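Local coordinates for putative nitrate transport protein (Thermoplasma volcanium, PDB 3MST) that is of unconfirmed function but may act as a solute-binding component of nitrate transport, at residues I62-F73 with V234-I243; L84-L95 with D120-G131. One frame throughout, in Å; residues are numbered along the deposited sequence.

Contact 1. Residues I62-F73 with V234-I243; sequences ITNMPKYGLKIF and VPELNDIEII
Ile-72 pairs with Ile-242 in a single parallel beta bridge, which lays the C-terminal tail along the start of strand 71-77 in the six-stranded mixed sheet. The evidence is the bonding pattern: Ile-72 N donates to Glu-241 O (2.9 Å) and Ile-72 O accepts from Ile-243 N (2.8 Å, 168° at the hydrogen), so one residue grips both neighbours of its mate. Lys-71 runs outward from this bridge, its chain extended beyond CG (chi2 -176°, chi3 -169°) and alongside Glu-241. Its CB rests on Ile-243 CG2 and CD1, and CG passes Glu-241 CB. CD then presses on Ile-243 CG2 at 3.5 Å, and CE lies 3.4 Å from Glu-241 OE1. At the tip, NZ forms a long salt bridge to that OE1 (3.7 Å), supplemented by a water that accepts from NZ and donates to OE1. On the buried side, Ile-240 CG2 meets Ile-72 CD1, the two side chains crossing at about a right angle. Farther back, the ring of Pro-66 packs on Glu-236 CB and on the backbone at Leu-237, while Tyr-230 of helix 220-230 touches both Thr-63 and Leu-237. There Leu-237 CD2 approaches Ile-62 O to 3.4 Å and Ile-62 CG1 to 4.0 Å.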
loop_
_atom_site.group_PDB
_atom_site.type_symbol
_atom_site.label_atom_id
_atom_site.label_comp_id
_atom_site.label_asym_id
_atom_site.label_seq_id
_atom_site.Cartn_x
_atom_site.Cartn_y
_atom_site.Cartn_z
ATOM N N ILE A 62 2.892 -3.363 -4.836
ATOM C CA ILE A 62 3.779 -4.188 -5.628
ATOM C C ILE A 62 3.000 -4.891 -6.753
ATOM O O ILE A 62 3.525 -5.133 -7.840
ATOM C CB ILE A 62 4.579 -5.160 -4.769
ATOM C CG1 ILE A 62 5.777 -5.695 -5.596
ATOM C CG2 ILE A 62 3.751 -6.269 -4.224
ATOM C CD1 ILE A 62 6.765 -6.569 -4.838
ATOM N N THR A 63 1.717 -5.178 -6.471
ATOM C CA THR A 63 0.867 -5.860 -7.402
ATOM C C THR A 63 0.561 -5.039 -8.637
ATOM O O THR A 63 0.108 -5.597 -9.665
ATOM C CB THR A 63 -0.432 -6.331 -6.731
ATOM O OG1 THR A 63 -1.048 -5.243 -6.056
ATOM C CG2 THR A 63 -0.183 -7.455 -5.696
ATOM N N ASN A 64 0.765 -3.702 -8.583
ATOM C CA ASN A 64 0.621 -2.878 -9.774
ATOM C C ASN A 64 1.899 -2.636 -10.523
ATOM O O ASN A 64 1.881 -2.024 -11.571
ATOM C CB ASN A 64 -0.007 -1.526 -9.429
ATOM C CG ASN A 64 -1.488 -1.628 -9.177
ATOM O OD1 ASN A 64 -2.142 -2.602 -9.574
ATOM N ND2 ASN A 64 -2.053 -0.603 -8.568
HETATM N N MSE A 65 3.014 -3.104 -10.028
HETATM C CA MSE A 65 4.300 -2.820 -10.669
HETATM C C MSE A 65 4.385 -3.276 -12.132
HETATM O O MSE A 65 5.069 -2.625 -12.875
HETATM C CB MSE A 65 5.461 -3.381 -9.858
HETATM C CG MSE A 65 5.694 -2.669 -8.559
HETATM SE SE MSE A 65 6.402 -0.875 -8.822
HETATM C CE MSE A 65 4.880 -0.118 -8.065
ATOM N N PRO A 66 3.721 -4.375 -12.536
ATOM C CA PRO A 66 3.834 -4.776 -13.953
ATOM C C PRO A 66 3.283 -3.734 -14.928
ATOM O O PRO A 66 3.685 -3.741 -16.099
ATOM C CB PRO A 66 3.021 -6.090 -14.003
ATOM C CG PRO A 66 3.210 -6.687 -12.610
ATOM C CD PRO A 66 3.068 -5.438 -11.745
ATOM N N LYS A 67 2.395 -2.851 -14.474
ATOM C CA LYS A 67 1.870 -1.770 -15.306
ATOM C C LYS A 67 2.912 -0.742 -15.725
ATOM O O LYS A 67 2.777 -0.090 -16.756
ATOM C CB LYS A 67 0.739 -1.022 -14.550
ATOM C CG LYS A 67 -0.454 -1.926 -14.198
ATOM C CD LYS A 67 -1.576 -1.297 -13.387
ATOM C CE LYS A 67 -2.607 -2.424 -13.061
ATOM N NZ LYS A 67 -3.777 -2.050 -12.232
ATOM N N TYR A 68 3.960 -0.566 -14.942
ATOM C CA TYR A 68 4.842 0.583 -15.118
ATOM C C TYR A 68 6.142 0.234 -15.845
ATOM O O TYR A 68 6.783 1.108 -16.370
ATOM C CB TYR A 68 5.148 1.235 -13.762
ATOM C CG TYR A 68 3.889 1.567 -13.009
ATOM C CD1 TYR A 68 2.976 2.471 -13.510
ATOM C CD2 TYR A 68 3.598 0.967 -11.793
ATOM C CE1 TYR A 68 1.813 2.744 -12.844
ATOM C CE2 TYR A 68 2.418 1.226 -11.119
ATOM C CZ TYR A 68 1.554 2.128 -11.634
ATOM O OH TYR A 68 0.388 2.416 -10.965
ATOM N N GLY A 69 6.560 -1.029 -15.835
ATOM C CA GLY A 69 7.782 -1.425 -16.534
ATOM C C GLY A 69 9.062 -0.840 -15.977
ATOM O O GLY A 69 10.065 -0.715 -16.709
ATOM N N LEU A 70 9.029 -0.460 -14.704
ATOM C CA LEU A 70 10.176 0.123 -14.035
ATOM C C LEU A 70 10.805 -0.936 -13.121
ATOM O O LEU A 70 10.291 -2.053 -13.025
ATOM C CB LEU A 70 9.773 1.408 -13.287
ATOM C CG LEU A 70 9.302 2.584 -14.155
ATOM C CD1 LEU A 70 8.672 3.664 -13.271
ATOM C CD2 LEU A 70 10.480 3.136 -14.973
ATOM N N LYS A 71 11.922 -0.610 -12.490
ATOM C CA LYS A 71 12.685 -1.521 -11.617
ATOM C C LYS A 71 12.487 -1.135 -10.167
ATOM O O LYS A 71 12.612 0.042 -9.792
ATOM C CB LYS A 71 14.164 -1.436 -11.959
ATOM C CG LYS A 71 14.416 -1.781 -13.410
ATOM C CD LYS A 71 15.902 -1.801 -13.778
ATOM C CE LYS A 71 16.084 -1.892 -15.304
ATOM N NZ LYS A 71 17.544 -1.868 -15.658
ATOM N N ILE A 72 12.125 -2.119 -9.362
ATOM C CA ILE A 72 11.915 -1.894 -7.930
ATOM C C ILE A 72 13.205 -1.611 -7.201
ATOM O O ILE A 72 14.160 -2.413 -7.310
ATOM C CB ILE A 72 11.170 -3.086 -7.299
ATOM C CG1 ILE A 72 9.780 -3.259 -7.886
ATOM C CG2 ILE A 72 11.116 -2.977 -5.761
ATOM C CD1 ILE A 72 9.139 -4.595 -7.520
ATOM N N PHE A 73 13.296 -0.501 -6.471
ATOM C CA PHE A 73 14.494 -0.177 -5.690
ATOM C C PHE A 73 14.292 -0.064 -4.196
ATOM O O PHE A 73 15.255 0.094 -3.472
ATOM C CB PHE A 73 15.182 1.090 -6.239
ATOM C CG PHE A 73 14.368 2.347 -6.096
ATOM C CD1 PHE A 73 14.443 3.100 -4.955
ATOM C CD2 PHE A 73 13.647 2.849 -7.153
ATOM C CE1 PHE A 73 13.734 4.278 -4.799
ATOM C CE2 PHE A 73 12.916 4.050 -6.995
ATOM C CZ PHE A 73 12.992 4.768 -5.834
ATOM N N VAL A 234 -0.335 -12.332 -9.240
ATOM C CA VAL A 234 -0.026 -11.418 -10.334
ATOM C C VAL A 234 1.243 -11.983 -11.041
ATOM O O VAL A 234 2.371 -11.596 -10.764
ATOM C CB VAL A 234 0.243 -9.984 -9.829
ATOM C CG1 VAL A 234 0.552 -9.078 -11.021
ATOM C CG2 VAL A 234 -1.001 -9.466 -9.102
ATOM N N PRO A 235 1.058 -12.965 -11.933
ATOM C CA PRO A 235 2.217 -13.678 -12.468
ATOM C C PRO A 235 3.221 -12.795 -13.214
ATOM O O PRO A 235 4.443 -13.098 -13.194
ATOM C CB PRO A 235 1.581 -14.722 -13.394
ATOM C CG PRO A 235 0.225 -14.909 -12.938
ATOM C CD PRO A 235 -0.210 -13.658 -12.235
ATOM N N GLU A 236 2.702 -11.729 -13.833
ATOM C CA GLU A 236 3.500 -10.730 -14.540
ATOM C C GLU A 236 4.597 -10.091 -13.666
ATOM O O GLU A 236 5.560 -9.514 -14.185
ATOM C CB GLU A 236 2.564 -9.639 -15.106
ATOM C CG GLU A 236 1.469 -10.148 -16.063
ATOM C CD GLU A 236 0.180 -10.611 -15.359
ATOM O OE1 GLU A 236 0.119 -10.767 -14.111
ATOM O OE2 GLU A 236 -0.805 -10.827 -16.087
ATOM N N LEU A 237 4.456 -10.199 -12.346
ATOM C CA LEU A 237 5.426 -9.669 -11.409
ATOM C C LEU A 237 6.813 -10.262 -11.539
ATOM O O LEU A 237 7.777 -9.611 -11.187
ATOM C CB LEU A 237 5.010 -9.858 -9.955
ATOM C CG LEU A 237 4.619 -8.621 -9.258
ATOM C CD1 LEU A 237 4.145 -9.026 -7.858
ATOM C CD2 LEU A 237 5.622 -7.462 -9.227
ATOM N N ASN A 238 6.888 -11.523 -11.957
ATOM C CA ASN A 238 8.157 -12.220 -12.009
ATOM C C ASN A 238 9.102 -11.579 -12.985
ATOM O O ASN A 238 10.330 -11.802 -12.911
ATOM C CB ASN A 238 7.977 -13.681 -12.411
ATOM C CG ASN A 238 7.541 -14.538 -11.262
ATOM O OD1 ASN A 238 6.644 -15.373 -11.434
ATOM N ND2 ASN A 238 8.163 -14.347 -10.069
ATOM N N ASP A 239 8.542 -10.836 -13.928
ATOM C CA ASP A 239 9.336 -10.128 -14.923
ATOM C C ASP A 239 9.793 -8.724 -14.513
ATOM O O ASP A 239 10.450 -8.037 -15.282
ATOM C CB ASP A 239 8.526 -10.033 -16.199
ATOM C CG ASP A 239 8.082 -11.388 -16.696
ATOM O OD1 ASP A 239 8.910 -12.337 -16.634
ATOM O OD2 ASP A 239 6.898 -11.494 -17.117
ATOM N N ILE A 240 9.462 -8.304 -13.310
ATOM C CA ILE A 240 9.926 -7.001 -12.799
ATOM C C ILE A 240 11.252 -7.193 -12.067
ATOM O O ILE A 240 11.383 -8.006 -11.182
ATOM C CB ILE A 240 8.841 -6.336 -11.911
ATOM C CG1 ILE A 240 7.568 -5.976 -12.701
ATOM C CG2 ILE A 240 9.390 -5.078 -11.227
ATOM C CD1 ILE A 240 7.743 -4.858 -13.748
ATOM N N GLU A 241 12.244 -6.428 -12.485
ATOM C CA GLU A 241 13.561 -6.492 -11.937
ATOM C C GLU A 241 13.635 -5.658 -10.655
ATOM O O GLU A 241 12.889 -4.711 -10.482
ATOM C CB GLU A 241 14.562 -5.941 -12.947
ATOM C CG GLU A 241 14.698 -6.780 -14.172
ATOM C CD GLU A 241 15.536 -6.068 -15.235
ATOM O OE1 GLU A 241 16.457 -5.284 -14.865
ATOM O OE2 GLU A 241 15.246 -6.264 -16.440
ATOM N N ILE A 242 14.514 -6.062 -9.754
ATOM C CA ILE A 242 14.851 -5.414 -8.497
ATOM C C ILE A 242 16.301 -4.936 -8.555
ATOM O O ILE A 242 17.215 -5.681 -8.958
ATOM C CB ILE A 242 14.643 -6.408 -7.366
ATOM C CG1 ILE A 242 13.103 -6.728 -7.253
ATOM C CG2 ILE A 242 15.238 -5.867 -6.058
ATOM C CD1 ILE A 242 12.828 -7.957 -6.434
ATOM N N ILE A 243 16.519 -3.686 -8.202
ATOM C CA ILE A 243 17.835 -3.109 -8.290
ATOM C C ILE A 243 18.297 -2.832 -6.875
ATOM O O ILE A 243 17.514 -2.502 -5.966
ATOM C CB ILE A 243 17.893 -1.953 -9.369
ATOM C CG1 ILE A 243 16.915 -0.856 -9.115
ATOM C CG2 ILE A 243 17.592 -2.523 -10.754
ATOM C CD1 ILE A 243 16.976 0.218 -10.065
HETATM O O HOH W 1 18.292 -4.682 -16.985
HETATM O O HOH W 2 17.726 -0.762 -4.037
#

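Contact 2. Residues L84-L95 with D120-G131; sequences LGDESSGRIYTL and DGDTCIKMANEG. With EDO (1,2-ethanediol), chain L; EDO (1,2-ethanediol), chain J.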
loop_
_atom_site.group_PDB
_atom_site.type_symbol
_atom_site.label_atom_id
_atom_site.label_comp_id
_atom_site.label_asym_id
_atom_site.label_seq_id
_atom_site.Cartn_x
_atom_site.Cartn_y
_atom_site.Cartn_z
ATOM N N LEU A 84 -11.677 -9.591 9.515
ATOM C CA LEU A 84 -12.908 -9.654 10.278
ATOM C C LEU A 84 -13.398 -11.092 10.310
ATOM O O LEU A 84 -13.212 -11.845 9.374
ATOM C CB LEU A 84 -13.980 -8.803 9.637
ATOM C CG LEU A 84 -13.572 -7.394 9.188
ATOM C CD1 LEU A 84 -14.813 -6.648 8.640
ATOM C CD2 LEU A 84 -12.910 -6.600 10.339
ATOM N N GLY A 85 -14.065 -11.472 11.381
ATOM C CA GLY A 85 -14.750 -12.732 11.392
ATOM C C GLY A 85 -13.896 -13.963 11.578
ATOM O O GLY A 85 -12.768 -13.915 12.129
ATOM N N ASP A 86 -14.447 -15.071 11.066
ATOM C CA ASP A 86 -13.947 -16.407 11.371
ATOM C C ASP A 86 -13.180 -17.010 10.191
ATOM O O ASP A 86 -13.759 -17.385 9.170
ATOM C CB ASP A 86 -15.136 -17.289 11.749
ATOM C CG ASP A 86 -14.746 -18.719 12.097
ATOM O OD1 ASP A 86 -13.550 -19.100 12.082
ATOM O OD2 ASP A 86 -15.686 -19.508 12.358
ATOM N N GLU A 87 -11.844 -17.020 10.310
ATOM C CA GLU A 87 -10.962 -17.513 9.256
ATOM C C GLU A 87 -11.077 -18.999 8.948
ATOM O O GLU A 87 -10.499 -19.454 7.965
ATOM C CB GLU A 87 -9.502 -17.125 9.515
ATOM C CG GLU A 87 -9.223 -15.653 9.390
ATOM C CD GLU A 87 -7.748 -15.374 9.560
ATOM O OE1 GLU A 87 -6.970 -15.744 8.625
ATOM O OE2 GLU A 87 -7.377 -14.776 10.596
ATOM N N SER A 88 -11.779 -19.742 9.794
ATOM C CA SER A 88 -12.018 -21.152 9.554
ATOM C C SER A 88 -13.380 -21.426 8.928
ATOM O O SER A 88 -13.816 -22.578 8.954
ATOM C CB SER A 88 -11.969 -21.906 10.875
ATOM O OG SER A 88 -13.189 -21.745 11.557
ATOM N N SER A 89 -14.065 -20.384 8.424
ATOM C CA SER A 89 -15.412 -20.523 7.888
ATOM C C SER A 89 -15.504 -20.919 6.432
ATOM O O SER A 89 -16.586 -21.210 5.985
ATOM C CB SER A 89 -16.154 -19.220 8.082
ATOM O OG SER A 89 -15.563 -18.204 7.234
ATOM N N GLY A 90 -14.403 -20.876 5.672
ATOM C CA GLY A 90 -14.400 -21.227 4.263
ATOM C C GLY A 90 -14.621 -20.147 3.222
ATOM O O GLY A 90 -14.554 -20.388 2.017
ATOM N N ARG A 91 -14.908 -18.924 3.695
ATOM C CA ARG A 91 -15.028 -17.788 2.776
ATOM C C ARG A 91 -14.302 -16.580 3.343
ATOM O O ARG A 91 -14.365 -16.360 4.556
ATOM C CB ARG A 91 -16.494 -17.364 2.583
ATOM C CG ARG A 91 -17.383 -18.405 2.018
ATOM C CD ARG A 91 -18.775 -17.834 1.746
ATOM N NE ARG A 91 -19.712 -18.918 1.390
ATOM C CZ ARG A 91 -21.020 -18.724 1.276
ATOM N NH1 ARG A 91 -21.530 -17.526 1.432
ATOM N NH2 ARG A 91 -21.828 -19.723 0.976
ATOM N N ILE A 92 -13.604 -15.864 2.471
ATOM C CA ILE A 92 -13.057 -14.545 2.790
ATOM C C ILE A 92 -13.704 -13.563 1.817
ATOM O O ILE A 92 -13.478 -13.593 0.617
ATOM C CB ILE A 92 -11.514 -14.447 2.642
ATOM C CG1 ILE A 92 -10.804 -15.490 3.488
ATOM C CG2 ILE A 92 -11.068 -13.003 2.998
ATOM C CD1 ILE A 92 -9.260 -15.581 3.235
ATOM N N TYR A 93 -14.545 -12.699 2.373
ATOM C CA TYR A 93 -15.130 -11.592 1.611
ATOM C C TYR A 93 -14.113 -10.458 1.526
ATOM O O TYR A 93 -13.410 -10.201 2.521
ATOM C CB TYR A 93 -16.426 -11.127 2.326
ATOM C CG TYR A 93 -17.611 -12.045 2.051
ATOM C CD1 TYR A 93 -17.788 -13.194 2.796
ATOM C CD2 TYR A 93 -18.438 -11.828 0.952
ATOM C CE1 TYR A 93 -18.822 -14.068 2.516
ATOM C CE2 TYR A 93 -19.473 -12.702 0.672
ATOM C CZ TYR A 93 -19.635 -13.825 1.465
ATOM O OH TYR A 93 -20.649 -14.724 1.214
ATOM N N THR A 94 -14.050 -9.792 0.386
ATOM C CA THR A 94 -13.133 -8.659 0.245
ATOM C C THR A 94 -13.691 -7.678 -0.763
ATOM O O THR A 94 -14.879 -7.756 -1.128
ATOM C CB THR A 94 -11.718 -9.174 -0.085
ATOM O OG1 THR A 94 -10.754 -8.134 0.127
ATOM C CG2 THR A 94 -11.621 -9.733 -1.484
ATOM N N LEU A 95 -12.868 -6.715 -1.138
ATOM C CA LEU A 95 -13.232 -5.658 -2.050
ATOM C C LEU A 95 -13.130 -6.079 -3.517
ATOM O O LEU A 95 -13.050 -7.265 -3.791
ATOM C CB LEU A 95 -12.457 -4.397 -1.681
ATOM C CG LEU A 95 -12.774 -3.759 -0.330
ATOM C CD1 LEU A 95 -14.275 -3.583 -0.150
ATOM C CD2 LEU A 95 -12.137 -4.420 0.836
ATOM N N ASP A 120 -18.257 -5.452 -1.536
ATOM C CA ASP A 120 -17.979 -4.092 -1.064
ATOM C C ASP A 120 -17.886 -4.097 0.452
ATOM O O ASP A 120 -18.073 -5.117 1.131
ATOM C CB ASP A 120 -19.047 -3.125 -1.586
ATOM C CG ASP A 120 -20.418 -3.381 -1.082
ATOM O OD1 ASP A 120 -20.624 -4.049 -0.047
ATOM O OD2 ASP A 120 -21.358 -2.861 -1.745
ATOM N N GLY A 121 -17.499 -2.961 1.006
ATOM C CA GLY A 121 -17.184 -2.916 2.408
ATOM C C GLY A 121 -18.349 -3.289 3.311
ATOM O O GLY A 121 -18.197 -4.005 4.303
ATOM N N ASP A 122 -19.545 -2.759 2.988
ATOM C CA ASP A 122 -20.711 -3.033 3.839
ATOM C C ASP A 122 -21.014 -4.540 3.830
ATOM O O ASP A 122 -21.380 -5.100 4.852
ATOM C CB ASP A 122 -21.951 -2.258 3.387
ATOM C CG ASP A 122 -21.773 -0.756 3.492
ATOM O OD1 ASP A 122 -21.065 -0.283 4.382
ATOM O OD2 ASP A 122 -22.386 -0.013 2.689
ATOM N N THR A 123 -20.929 -5.156 2.660
ATOM C CA THR A 123 -21.188 -6.602 2.542
ATOM C C THR A 123 -20.160 -7.410 3.308
ATOM O O THR A 123 -20.477 -8.389 4.008
ATOM C CB THR A 123 -21.186 -7.035 1.093
ATOM O OG1 THR A 123 -22.255 -6.372 0.434
ATOM C CG2 THR A 123 -21.313 -8.586 0.959
ATOM N N CYS A 124 -18.915 -6.977 3.232
ATOM C CA CYS A 124 -17.859 -7.636 3.989
ATOM C C CYS A 124 -18.133 -7.629 5.489
ATOM O O CYS A 124 -18.000 -8.623 6.180
ATOM C CB CYS A 124 -16.518 -6.963 3.728
ATOM S SG CYS A 124 -15.802 -7.324 2.086
ATOM N N ILE A 125 -18.529 -6.466 6.010
ATOM C CA ILE A 125 -18.851 -6.381 7.408
ATOM C C ILE A 125 -20.013 -7.312 7.779
ATOM O O ILE A 125 -19.975 -8.006 8.786
ATOM C CB ILE A 125 -19.173 -4.884 7.838
ATOM C CG1 ILE A 125 -17.923 -4.009 7.691
ATOM C CG2 ILE A 125 -19.781 -4.820 9.266
ATOM C CD1 ILE A 125 -18.218 -2.542 7.805
ATOM N N LYS A 126 -21.071 -7.244 7.007
ATOM C CA LYS A 126 -22.261 -8.054 7.294
ATOM C C LYS A 126 -21.937 -9.535 7.279
ATOM O O LYS A 126 -22.334 -10.272 8.189
ATOM C CB LYS A 126 -23.356 -7.730 6.278
ATOM C CG LYS A 126 -24.604 -8.582 6.516
ATOM C CD LYS A 126 -25.778 -8.117 5.701
ATOM C CE LYS A 126 -25.658 -8.441 4.253
ATOM N NZ LYS A 126 -26.900 -7.983 3.486
HETATM N N MSE A 127 -21.236 -9.985 6.239
HETATM C CA MSE A 127 -20.980 -11.415 6.148
HETATM C C MSE A 127 -19.989 -11.915 7.198
HETATM O O MSE A 127 -20.096 -13.067 7.658
HETATM C CB MSE A 127 -20.624 -11.831 4.739
HETATM C CG MSE A 127 -21.628 -11.458 3.655
HETATM SE SE MSE A 127 -23.463 -12.128 4.031
HETATM C CE MSE A 127 -23.121 -14.045 3.713
ATOM N N ALA A 128 -19.031 -11.078 7.603
ATOM C CA ALA A 128 -18.202 -11.417 8.738
ATOM C C ALA A 128 -19.014 -11.560 10.034
ATOM O O ALA A 128 -18.830 -12.496 10.805
ATOM C CB ALA A 128 -17.042 -10.453 8.876
ATOM N N ASN A 129 -19.973 -10.667 10.232
ATOM C CA ASN A 129 -20.840 -10.759 11.377
ATOM C C ASN A 129 -21.751 -11.977 11.339
ATOM O O ASN A 129 -22.141 -12.498 12.421
ATOM C CB ASN A 129 -21.626 -9.473 11.504
ATOM C CG ASN A 129 -20.782 -8.319 12.036
ATOM O OD1 ASN A 129 -19.751 -8.533 12.703
ATOM N ND2 ASN A 129 -21.229 -7.088 11.765
ATOM N N GLU A 130 -22.048 -12.450 10.131
ATOM C CA GLU A 130 -22.814 -13.690 9.946
ATOM C C GLU A 130 -22.014 -14.971 10.110
ATOM O O GLU A 130 -22.589 -16.066 10.065
ATOM C CB GLU A 130 -23.508 -13.689 8.588
ATOM C CG GLU A 130 -24.627 -12.677 8.503
ATOM C CD GLU A 130 -25.769 -13.086 9.401
ATOM O OE1 GLU A 130 -26.410 -14.144 9.126
ATOM O OE2 GLU A 130 -25.961 -12.405 10.424
ATOM N N GLY A 131 -20.704 -14.861 10.289
ATOM C CA GLY A 131 -19.895 -16.017 10.605
ATOM C C GLY A 131 -18.844 -16.397 9.578
ATOM O O GLY A 131 -18.122 -17.355 9.772
HETATM C C1 EDO L . -20.779 -0.179 0.066
HETATM O O1 EDO L . -19.691 -0.578 0.928
HETATM C C2 EDO L . -20.481 0.956 -0.905
HETATM O O2 EDO L . -19.272 0.734 -1.660
HETATM C C1 EDO J . -18.149 -21.260 0.163
HETATM O O1 EDO J . -18.538 -21.573 1.495
HETATM C C2 EDO J . -16.835 -21.935 -0.097
HETATM O O2 EDO J . -17.075 -23.357 0.036
HETATM O O HOH W 3 -18.306 -19.132 11.700
#
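Tyr-93 and Met-127, a selenomethionine, supply the aromatic contact: Met-127 CB stands over one face of the ring, 3.8 Å from its centroid and 18° off the normal, a CH-pi arrangement offset toward the rim. In one of its two conformers the bent chain takes SE obliquely past the ring, so this Met-aromatic approach is less certain. Apolar packing continues along the helix, with Cys-124 SG 3.9 Å from Tyr-93 CB and Ala-128 CB 3.6 Å from Leu-84 CB. Polar bonds fix the margins. Arg-91 NH1 donates to Tyr-93 OH (2.9 Å), tilted slightly from the guanidinium plane, while NE donates in plane to O1 of an ethanediol, probably from the crystallisation liquor. Replacing Arg-91 by an alanine would probably leave the Tyr-93 hydroxyl without this donor and the ring less firmly fixed beneath Met-127 CB. A water donates to both Asp-86 OD2 (2.7 Å) and Gly-131 O (2.6 Å), tying the 86-89 turn to the Schellman motif that closes the helix. At the other helix end, N-cap Asp-120 OD1 accepts from Thr-123 N (2.9 Å) and Thr-123 OG1. Helix 121-129 runs at 153° to strand 91-94 and links strands 115-118 and 133-137, both parallel to that strand and flanking it, in a beta-alpha-beta crossover.

The two contacts belong to different mixed sheets, six-stranded for contact 1 and five-stranded for contact 2, with centres 30 Å apart and nearest atoms about 12 Å apart. Strands 71-77 and 81-85 follow each other in the chain and so connect them. Both are partly buried, yet contact 1 has the larger share of buried residues, nine of sixteen against four, and lies nearer the chain centre. Their chemistry follows their place: contact 1 combines two backbone bonds of a parallel bridge with apolar packing and a long Lys-Glu pair, whereas contact 2 is helix-on-sheet packing whose segments meet mostly through side chains. Two sheets arranged so are consistent with a two-domain solute-binding protein.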